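Two-component sensor histidine kinase (Nostoc sp., PDB 3OLO) probably acts as a signalling kinase that passes phosphate to a partner regulator, its PAS domain being a likely sensory or protein-contact module. Local coordinates at residues Leu58-His68 with Thr80-Gln88; Ile92-Thr100 with Phe109-Lys117. All blocks are in the same frame, centred on the assembly; numbering follows the deposited sequence. Where two conformers were deposited one is given.

Contact 1. Residues Leu58-His68 with Thr80-Gln88; sequences LQDIDVDFALH and TFKTRYRSQ
Asp62 meets Tyr85 in a single backbone bridge with CA atoms 4.7 Å apart; the bond from Arg86 N to Ile61 O is 2.9 Å long and nearly straight at 163°, whereas the one from Val63 N to Arg84 O is weak. The side chain of Asp62 ties together Thr83, Asp64 and His68. With CG anti to the backbone N (chi1 -174°), its OD1 accepts from Thr83 OG1 at 2.7 Å and, on the other face of the carboxylate, from Asp64 N at 2.9 Å, which makes an Asx turn. Its OD2 takes the N-H of His68 NE2 at 2.9 Å, lying almost in the imidazole plane, so both carboxylate oxygens are used. The imidazole is also sandwiched: the edge of Phe81 meets one face in a T-shaped pair, and Asp64 O sits over the centre of the opposite face. Further along, Arg84 grips Asp64 side-on, NE to OD2 at 3.0 Å and NH2 to OD1 at 3.0 Å, the carboxylate and guanidinium planes only 26° apart, nearly coplanar. On the buried side, Ile61 CG2 forms a CH-pi contact 3.9 Å from the centroid of the Tyr85 ring. The arrangement fits the PAS fold, in which the connection between helices 50-53 and 70-76 packs beside strand 78-86, outermost in the antiparallel sheet within this chain.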
loop_
_atom_site.group_PDB
_atom_site.type_symbol
_atom_site.label_atom_id
_atom_site.label_comp_id
_atom_site.label_asym_id
_atom_site.label_seq_id
_atom_site.Cartn_x
_atom_site.Cartn_y
_atom_site.Cartn_z
ATOM N N LEU A 58 3.101 -13.671 -14.275
ATOM C CA LEU A 58 2.408 -14.409 -13.224
ATOM C C LEU A 58 2.542 -15.913 -13.435
ATOM O O LEU A 58 2.629 -16.690 -12.483
ATOM C CB LEU A 58 0.921 -14.041 -13.218
ATOM C CG LEU A 58 0.100 -14.767 -12.162
ATOM C CD1 LEU A 58 0.644 -14.430 -10.787
ATOM C CD2 LEU A 58 -1.391 -14.414 -12.277
ATOM N N GLN A 59 2.571 -16.320 -14.692
ATOM C CA GLN A 59 2.629 -17.727 -15.032
ATOM C C GLN A 59 3.951 -18.376 -14.599
ATOM O O GLN A 59 4.052 -19.598 -14.530
ATOM C CB GLN A 59 2.439 -17.882 -16.535
ATOM C CG GLN A 59 2.344 -19.312 -17.004
ATOM C CD GLN A 59 2.059 -19.413 -18.499
ATOM O OE1 GLN A 59 1.502 -20.406 -18.969
ATOM N NE2 GLN A 59 2.444 -18.384 -19.251
ATOM N N ASP A 60 4.959 -17.561 -14.310
ATOM C CA ASP A 60 6.260 -18.077 -13.851
ATOM C C ASP A 60 6.274 -18.356 -12.348
ATOM O O ASP A 60 7.207 -18.977 -11.852
ATOM C CB ASP A 60 7.371 -17.072 -14.166
ATOM C CG ASP A 60 7.477 -16.764 -15.644
ATOM O OD1 ASP A 60 7.263 -17.686 -16.463
ATOM O OD2 ASP A 60 7.779 -15.601 -15.987
ATOM N N ILE A 61 5.258 -17.855 -11.636
ATOM C CA ILE A 61 5.128 -17.977 -10.181
ATOM C C ILE A 61 3.901 -18.818 -9.811
ATOM O O ILE A 61 3.938 -19.669 -8.937
ATOM C CB ILE A 61 4.889 -16.585 -9.537
ATOM C CG1 ILE A 61 5.947 -15.577 -9.993
ATOM C CG2 ILE A 61 4.849 -16.677 -8.015
ATOM C CD1 ILE A 61 7.260 -15.727 -9.314
ATOM N N ASP A 62 2.787 -18.525 -10.459
ATOM C CA ASP A 62 1.526 -19.191 -10.155
ATOM C C ASP A 62 1.528 -20.580 -10.776
ATOM O O ASP A 62 1.284 -20.745 -11.966
ATOM C CB ASP A 62 0.356 -18.362 -10.680
ATOM C CG ASP A 62 -0.992 -18.919 -10.270
ATOM O OD1 ASP A 62 -1.057 -20.084 -9.822
ATOM O OD2 ASP A 62 -1.988 -18.191 -10.402
ATOM N N VAL A 63 1.833 -21.573 -9.956
ATOM C CA VAL A 63 1.866 -22.959 -10.394
ATOM C C VAL A 63 0.570 -23.386 -11.072
ATOM O O VAL A 63 0.582 -24.199 -11.993
ATOM C CB VAL A 63 2.114 -23.895 -9.198
ATOM C CG1 VAL A 63 2.125 -25.350 -9.654
ATOM C CG2 VAL A 63 3.426 -23.543 -8.530
ATOM N N ASP A 64 -0.554 -22.851 -10.609
ATOM C CA ASP A 64 -1.844 -23.304 -11.106
ATOM C C ASP A 64 -2.474 -22.318 -12.073
ATOM O O ASP A 64 -3.691 -22.324 -12.277
ATOM C CB ASP A 64 -2.773 -23.586 -9.928
ATOM C CG ASP A 64 -2.285 -24.744 -9.078
ATOM O OD1 ASP A 64 -1.726 -25.708 -9.649
ATOM O OD2 ASP A 64 -2.447 -24.686 -7.844
ATOM N N PHE A 65 -1.632 -21.490 -12.686
ATOM C CA PHE A 65 -2.095 -20.396 -13.536
ATOM C C PHE A 65 -3.065 -20.856 -14.631
ATOM O O PHE A 65 -4.084 -20.217 -14.877
ATOM C CB PHE A 65 -0.890 -19.695 -14.165
ATOM C CG PHE A 65 -1.255 -18.605 -15.131
ATOM C CD1 PHE A 65 -1.461 -18.892 -16.471
ATOM C CD2 PHE A 65 -1.377 -17.294 -14.706
ATOM C CE1 PHE A 65 -1.788 -17.893 -17.366
ATOM C CE2 PHE A 65 -1.703 -16.294 -15.594
ATOM C CZ PHE A 65 -1.912 -16.594 -16.926
ATOM N N ALA A 66 -2.750 -21.965 -15.288
ATOM C CA ALA A 66 -3.570 -22.439 -16.397
ATOM C C ALA A 66 -4.886 -23.050 -15.916
ATOM O O ALA A 66 -5.779 -23.330 -16.710
ATOM C CB ALA A 66 -2.796 -23.439 -17.239
ATOM N N LEU A 67 -5.009 -23.247 -14.610
ATOM C CA LEU A 67 -6.238 -23.794 -14.048
ATOM C C LEU A 67 -7.342 -22.747 -13.891
ATOM O O LEU A 67 -8.518 -23.093 -13.874
ATOM C CB LEU A 67 -5.956 -24.443 -12.694
ATOM C CG LEU A 67 -5.509 -25.905 -12.729
ATOM C CD1 LEU A 67 -4.566 -26.191 -13.898
ATOM C CD2 LEU A 67 -4.864 -26.270 -11.400
ATOM N N HIS A 68 -6.966 -21.475 -13.766
ATOM C CA HIS A 68 -7.936 -20.406 -13.522
ATOM C C HIS A 68 -8.726 -20.065 -14.775
ATOM O O HIS A 68 -8.183 -20.046 -15.875
ATOM C CB HIS A 68 -7.226 -19.144 -13.040
ATOM C CG HIS A 68 -6.243 -19.389 -11.943
ATOM N ND1 HIS A 68 -6.442 -20.346 -10.970
ATOM C CD2 HIS A 68 -5.048 -18.817 -11.669
ATOM C CE1 HIS A 68 -5.414 -20.346 -10.142
ATOM N NE2 HIS A 68 -4.555 -19.425 -10.542
ATOM N N THR A 80 -11.417 -12.732 -5.374
ATOM C CA THR A 80 -10.430 -13.278 -4.440
ATOM C C THR A 80 -10.479 -14.797 -4.544
ATOM O O THR A 80 -11.568 -15.374 -4.557
ATOM C CB THR A 80 -10.723 -12.857 -2.961
ATOM O OG1 THR A 80 -10.518 -11.451 -2.801
ATOM C CG2 THR A 80 -9.805 -13.594 -1.974
ATOM N N PHE A 81 -9.317 -15.446 -4.627
ATOM C CA PHE A 81 -9.270 -16.906 -4.726
ATOM C C PHE A 81 -7.885 -17.458 -4.359
ATOM O O PHE A 81 -6.917 -16.706 -4.275
ATOM C CB PHE A 81 -9.651 -17.349 -6.140
ATOM C CG PHE A 81 -8.664 -16.930 -7.189
ATOM C CD1 PHE A 81 -8.749 -15.683 -7.778
ATOM C CD2 PHE A 81 -7.644 -17.778 -7.579
ATOM C CE1 PHE A 81 -7.840 -15.293 -8.743
ATOM C CE2 PHE A 81 -6.729 -17.391 -8.539
ATOM C CZ PHE A 81 -6.827 -16.146 -9.123
ATOM N N LYS A 82 -7.800 -18.772 -4.146
ATOM C CA LYS A 82 -6.548 -19.407 -3.732
ATOM C C LYS A 82 -5.806 -19.980 -4.920
ATOM O O LYS A 82 -6.408 -20.542 -5.832
ATOM C CB LYS A 82 -6.803 -20.581 -2.784
ATOM C CG LYS A 82 -7.732 -20.303 -1.644
ATOM C CD LYS A 82 -7.023 -19.645 -0.480
ATOM C CE LYS A 82 -8.030 -18.962 0.416
ATOM N NZ LYS A 82 -8.706 -17.875 -0.336
ATOM N N THR A 83 -4.488 -19.874 -4.891
ATOM C CA THR A 83 -3.681 -20.668 -5.789
ATOM C C THR A 83 -2.380 -21.037 -5.085
ATOM O O THR A 83 -2.172 -20.660 -3.937
ATOM C CB THR A 83 -3.428 -19.916 -7.090
ATOM O OG1 THR A 83 -2.951 -20.829 -8.087
ATOM C CG2 THR A 83 -2.431 -18.780 -6.870
ATOM N N ARG A 84 -1.523 -21.799 -5.754
ATOM C CA ARG A 84 -0.203 -22.122 -5.212
ATOM C C ARG A 84 0.842 -21.315 -5.953
ATOM O O ARG A 84 0.774 -21.189 -7.173
ATOM C CB ARG A 84 0.108 -23.611 -5.379
ATOM C CG ARG A 84 -0.867 -24.538 -4.656
ATOM C CD ARG A 84 -0.489 -25.989 -4.857
ATOM N NE ARG A 84 -0.653 -26.407 -6.244
ATOM C CZ ARG A 84 0.014 -27.411 -6.813
ATOM N NH1 ARG A 84 0.910 -28.111 -6.121
ATOM N NH2 ARG A 84 -0.210 -27.711 -8.084
ATOM N N TYR A 85 1.790 -20.756 -5.213
ATOM C CA TYR A 85 2.948 -20.099 -5.800
ATOM C C TYR A 85 4.211 -20.929 -5.617
ATOM O O TYR A 85 4.351 -21.644 -4.624
ATOM C CB TYR A 85 3.191 -18.758 -5.113
ATOM C CG TYR A 85 2.300 -17.617 -5.558
ATOM C CD1 TYR A 85 1.238 -17.814 -6.434
ATOM C CD2 TYR A 85 2.544 -16.328 -5.108
ATOM C CE1 TYR A 85 0.428 -16.747 -6.836
ATOM C CE2 TYR A 85 1.754 -15.263 -5.510
ATOM C CZ TYR A 85 0.701 -15.475 -6.375
ATOM O OH TYR A 85 -0.084 -14.403 -6.760
ATOM N N ARG A 86 5.126 -20.840 -6.579
ATOM C CA ARG A 86 6.457 -21.401 -6.416
ATOM C C ARG A 86 7.458 -20.268 -6.349
ATOM O O ARG A 86 7.480 -19.394 -7.218
ATOM C CB ARG A 86 6.832 -22.335 -7.561
ATOM C CG ARG A 86 8.251 -22.877 -7.427
ATOM C CD ARG A 86 8.682 -23.674 -8.639
ATOM N NE ARG A 86 7.869 -24.871 -8.826
ATOM C CZ ARG A 86 7.050 -25.081 -9.852
ATOM N NH1 ARG A 86 6.927 -24.176 -10.816
ATOM N NH2 ARG A 86 6.363 -26.216 -9.924
ATOM N N SER A 87 8.284 -20.288 -5.311
ATOM C CA SER A 87 9.247 -19.225 -5.089
ATOM C C SER A 87 10.546 -19.582 -5.793
ATOM O O SER A 87 10.721 -20.708 -6.254
ATOM C CB SER A 87 9.494 -19.032 -3.601
ATOM O OG SER A 87 10.121 -20.169 -3.046
ATOM N N GLN A 88 11.460 -18.625 -5.860
ATOM C CA GLN A 88 12.707 -18.849 -6.558
ATOM C C GLN A 88 13.498 -20.033 -5.983
ATOM O O GLN A 88 14.131 -20.775 -6.731
ATOM C CB GLN A 88 13.564 -17.588 -6.567
ATOM C CG GLN A 88 14.897 -17.860 -7.253
ATOM C CD GLN A 88 15.535 -16.632 -7.841
ATOM O OE1 GLN A 88 16.057 -16.679 -8.947
ATOM N NE2 GLN A 88 15.512 -15.525 -7.101
HETATM O O HOH W 1 8.875 -19.506 -9.695
#

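Contact 2. Residues Ile92-Thr100 with Phe109-Lys117; sequences IFLVEMSLT and FSCVFVREK
Ser98 and Phe113 exchange two backbone hydrogen bonds, with Ser98 N to Phe113 O at 2.8 Å, at the middle of a regular antiparallel pairing. The strand axes come within 4.6 Å at 162°, and the hydrogen-bonded pairs Glu96-Arg115, Ser98-Phe113 and Thr100-Cys111 alternate with the non-hydrogen-bonded pairs Val95-Glu116, Met97-Val114 and Leu99-Val112. Lys117, whose backbone N also bonds to Leu94 O, can be followed outward. Its CB lies 3.7 Å from Leu94 O, and its CG is 3.9 Å from Glu96 CB. A bend at chi2 (-48°) then turns the chain back over Glu96, bringing CE to 3.8 Å from Glu96 CD; where the tip, NZ, stands relative to Glu96 OE1 is uncertain. Glu96 also lies over a face of the Arg115 guanidinium, though the exact place of its OE1 is doubtful; its OE2 is paired with Lys82. The other face of the sheet is mostly apolar: Val95 CB touches Val114 CG1 at 3.5 Å, and CE of the selenomethionine Met97 presses on Val112 CG1 at 3.5 Å. Near the strand end, Phe93 has CG between the backbone N and the carbonyl carbon (chi1 52°), which brings one ring face against the extended Glu116 side chain, OE2 lying 3.5 Å from Phe93 CD2. A serine in place of Phe93 would probably take away the ring that Glu116 CG and its carboxylate pack against, leaving that side chain freer to turn. At the other end of the contact, Phe109 meets Tyr17 and Phe14 of the second subunit edge-to-face. The chemistry implies a two-sided hairpin: one face buried at Val95, Met97, Leu99, Val112 and Val114, with charged Glu116 at its end, and another charged around Glu96 that joins the subunit interface at Cys111 and Phe113.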
loop_
_atom_site.group_PDB
_atom_site.type_symbol
_atom_site.label_atom_id
_atom_site.label_comp_id
_atom_site.label_asym_id
_atom_site.label_seq_id
_atom_site.Cartn_x
_atom_site.Cartn_y
_atom_site.Cartn_z
ATOM N N ILE A 92 6.874 -24.327 -2.582
ATOM C CA ILE A 92 5.504 -24.321 -3.066
ATOM C C ILE A 92 4.602 -24.010 -1.879
ATOM O O ILE A 92 4.646 -24.705 -0.866
ATOM C CB ILE A 92 5.095 -25.693 -3.622
ATOM C CG1 ILE A 92 6.103 -26.183 -4.674
ATOM C CG2 ILE A 92 3.681 -25.632 -4.194
ATOM C CD1 ILE A 92 6.025 -25.465 -5.996
ATOM N N PHE A 93 3.784 -22.972 -1.992
ATOM C CA PHE A 93 2.915 -22.595 -0.886
ATOM C C PHE A 93 1.569 -22.059 -1.377
ATOM O O PHE A 93 1.473 -21.484 -2.463
ATOM C CB PHE A 93 3.620 -21.574 0.024
ATOM C CG PHE A 93 4.173 -20.375 -0.709
ATOM C CD1 PHE A 93 5.384 -20.456 -1.385
ATOM C CD2 PHE A 93 3.485 -19.165 -0.711
ATOM C CE1 PHE A 93 5.900 -19.361 -2.054
ATOM C CE2 PHE A 93 3.994 -18.062 -1.373
ATOM C CZ PHE A 93 5.202 -18.155 -2.049
ATOM N N LEU A 94 0.530 -22.267 -0.574
ATOM C CA LEU A 94 -0.792 -21.744 -0.886
ATOM C C LEU A 94 -0.876 -20.262 -0.538
ATOM O O LEU A 94 -0.379 -19.835 0.503
ATOM C CB LEU A 94 -1.842 -22.509 -0.100
ATOM C CG LEU A 94 -3.296 -22.264 -0.479
ATOM C CD1 LEU A 94 -3.570 -22.724 -1.905
ATOM C CD2 LEU A 94 -4.194 -22.986 0.509
ATOM N N VAL A 95 -1.497 -19.488 -1.423
ATOM C CA VAL A 95 -1.778 -18.076 -1.179
ATOM C C VAL A 95 -3.232 -17.755 -1.532
ATOM O O VAL A 95 -3.925 -18.548 -2.171
ATOM C CB VAL A 95 -0.870 -17.152 -2.020
ATOM C CG1 VAL A 95 0.593 -17.446 -1.754
ATOM C CG2 VAL A 95 -1.162 -17.318 -3.502
ATOM N N GLU A 96 -3.673 -16.579 -1.106
ATOM C CA GLU A 96 -4.980 -16.045 -1.455
ATOM C C GLU A 96 -4.741 -14.715 -2.154
ATOM O O GLU A 96 -4.175 -13.791 -1.566
ATOM C CB GLU A 96 -5.825 -15.863 -0.191
ATOM C CG GLU A 96 -7.123 -15.104 -0.385
ATOM C CD GLU A 96 -7.914 -14.983 0.913
ATOM O OE1 GLU A 96 -7.824 -13.929 1.568
ATOM O OE2 GLU A 96 -8.623 -15.936 1.289
HETATM N N MSE A 97 -5.126 -14.639 -3.424
HETATM C CA MSE A 97 -4.954 -13.425 -4.217
HETATM C C MSE A 97 -6.263 -12.665 -4.286
HETATM O O MSE A 97 -7.305 -13.264 -4.528
HETATM C CB MSE A 97 -4.574 -13.767 -5.661
HETATM C CG MSE A 97 -3.206 -14.291 -5.903
HETATM SE SE MSE A 97 -3.021 -14.791 -7.816
HETATM C CE MSE A 97 -2.887 -13.051 -8.636
ATOM N N SER A 98 -6.198 -11.349 -4.103
ATOM C CA SER A 98 -7.329 -10.459 -4.361
ATOM C C SER A 98 -6.977 -9.538 -5.523
ATOM O O SER A 98 -5.958 -8.855 -5.500
ATOM C CB SER A 98 -7.665 -9.631 -3.126
ATOM O OG SER A 98 -8.255 -10.441 -2.129
ATOM N N LEU A 99 -7.806 -9.545 -6.554
ATOM C CA LEU A 99 -7.540 -8.756 -7.740
ATOM C C LEU A 99 -8.586 -7.681 -7.900
ATOM O O LEU A 99 -9.766 -7.926 -7.667
ATOM C CB LEU A 99 -7.603 -9.617 -8.983
ATOM C CG LEU A 99 -6.604 -10.747 -9.093
ATOM C CD1 LEU A 99 -7.179 -12.015 -8.478
ATOM C CD2 LEU A 99 -6.286 -10.932 -10.559
ATOM N N THR A 100 -8.131 -6.505 -8.321
ATOM C CA THR A 100 -8.989 -5.430 -8.777
ATOM C C THR A 100 -8.480 -4.980 -10.138
ATOM O O THR A 100 -7.308 -4.658 -10.275
ATOM C CB THR A 100 -8.909 -4.236 -7.836
ATOM O OG1 THR A 100 -9.163 -4.666 -6.494
ATOM C CG2 THR A 100 -9.917 -3.174 -8.236
ATOM N N PHE A 109 -4.931 -2.949 -16.233
ATOM C CA PHE A 109 -4.013 -3.692 -15.377
ATOM C C PHE A 109 -4.753 -4.080 -14.120
ATOM O O PHE A 109 -5.864 -3.635 -13.899
ATOM C CB PHE A 109 -2.793 -2.844 -15.035
ATOM C CG PHE A 109 -3.127 -1.567 -14.319
ATOM C CD1 PHE A 109 -3.619 -0.479 -15.011
ATOM C CD2 PHE A 109 -2.941 -1.458 -12.956
ATOM C CE1 PHE A 109 -3.924 0.700 -14.349
ATOM C CE2 PHE A 109 -3.240 -0.290 -12.292
ATOM C CZ PHE A 109 -3.734 0.793 -12.989
ATOM N N SER A 110 -4.160 -4.933 -13.305
ATOM C CA SER A 110 -4.817 -5.297 -12.069
ATOM C C SER A 110 -3.908 -5.008 -10.898
ATOM O O SER A 110 -2.695 -5.087 -11.005
ATOM C CB SER A 110 -5.251 -6.762 -12.083
ATOM O OG SER A 110 -4.150 -7.604 -12.315
ATOM N N CYS A 111 -4.532 -4.595 -9.805
ATOM C CA CYS A 111 -3.896 -4.526 -8.511
ATOM C C CYS A 111 -4.160 -5.843 -7.828
ATOM O O CYS A 111 -5.290 -6.329 -7.803
ATOM C CB CYS A 111 -4.498 -3.389 -7.690
ATOM S SG CYS A 111 -4.099 -1.765 -8.343
ATOM N N VAL A 112 -3.115 -6.417 -7.263
ATOM C CA VAL A 112 -3.213 -7.719 -6.656
ATOM C C VAL A 112 -2.667 -7.638 -5.240
ATOM O O VAL A 112 -1.576 -7.122 -5.027
ATOM C CB VAL A 112 -2.406 -8.741 -7.478
ATOM C CG1 VAL A 112 -2.469 -10.112 -6.854
ATOM C CG2 VAL A 112 -2.927 -8.783 -8.898
ATOM N N PHE A 113 -3.440 -8.119 -4.274
ATOM C CA PHE A 113 -2.947 -8.309 -2.914
ATOM C C PHE A 113 -2.909 -9.798 -2.590
ATOM O O PHE A 113 -3.865 -10.526 -2.858
ATOM C CB PHE A 113 -3.823 -7.553 -1.928
ATOM C CG PHE A 113 -3.815 -6.077 -2.157
ATOM C CD1 PHE A 113 -4.708 -5.499 -3.040
ATOM C CD2 PHE A 113 -2.881 -5.272 -1.529
ATOM C CE1 PHE A 113 -4.692 -4.139 -3.268
ATOM C CE2 PHE A 113 -2.864 -3.909 -1.747
ATOM C CZ PHE A 113 -3.762 -3.347 -2.628
ATOM N N VAL A 114 -1.800 -10.245 -2.010
ATOM C CA VAL A 114 -1.574 -11.672 -1.807
ATOM C C VAL A 114 -1.237 -11.980 -0.354
ATOM O O VAL A 114 -0.305 -11.422 0.214
ATOM C CB VAL A 114 -0.462 -12.181 -2.724
ATOM C CG1 VAL A 114 -0.364 -13.712 -2.675
ATOM C CG2 VAL A 114 -0.739 -11.707 -4.138
ATOM N N ARG A 115 -2.037 -12.855 0.245
ATOM C CA ARG A 115 -1.819 -13.297 1.612
ATOM C C ARG A 115 -1.274 -14.704 1.560
ATOM O O ARG A 115 -1.824 -15.563 0.882
ATOM C CB ARG A 115 -3.128 -13.300 2.401
ATOM C CG ARG A 115 -3.624 -11.931 2.812
ATOM C CD ARG A 115 -5.000 -12.002 3.462
ATOM N NE ARG A 115 -6.073 -11.821 2.486
ATOM C CZ ARG A 115 -7.358 -11.678 2.802
ATOM N NH1 ARG A 115 -8.266 -11.516 1.846
ATOM N NH2 ARG A 115 -7.739 -11.699 4.073
ATOM N N GLU A 116 -0.193 -14.944 2.281
ATOM C CA GLU A 116 0.350 -16.282 2.362
ATOM C C GLU A 116 -0.553 -17.086 3.287
ATOM O O GLU A 116 -0.660 -16.787 4.477
ATOM C CB GLU A 116 1.782 -16.235 2.892
ATOM C CG GLU A 116 2.615 -17.453 2.529
ATOM C CD GLU A 116 4.112 -17.199 2.629
ATOM O OE1 GLU A 116 4.523 -16.073 2.994
ATOM O OE2 GLU A 116 4.878 -18.135 2.329
ATOM N N LYS A 117 -1.228 -18.084 2.724
ATOM C CA LYS A 117 -2.045 -18.998 3.514
ATOM C C LYS A 117 -1.258 -20.261 3.863
ATOM O O LYS A 117 -1.611 -20.988 4.791
ATOM C CB LYS A 117 -3.318 -19.369 2.750
ATOM C CG LYS A 117 -4.258 -18.190 2.501
ATOM C CD LYS A 117 -4.482 -17.370 3.775
ATOM C CE LYS A 117 -5.583 -16.317 3.602
ATOM N NZ LYS A 117 -5.813 -15.494 4.833
#

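Contact 2 includes strand 92-104, paired with strand 107-116 inside the sheet, about 7 Å from the centre of the chain to the centre of the contact. Contact 1, centred about 11 Å from that point, is built on strand 78-86, which pairs with the other side of 92-104 and is outermost in the sheet within this chain. Regular backbone bonding carries contact 2, whereas contact 1 has a single bridge and adds loop carboxylates that bind Thr83 and Arg84 of the strand. They touch directly: Lys82 NZ pairs with Glu96 OE2, and Tyr85 packs on Met97, linking the buried sides of both. Each mixes core and surface, but only contact 2 reaches the second subunit.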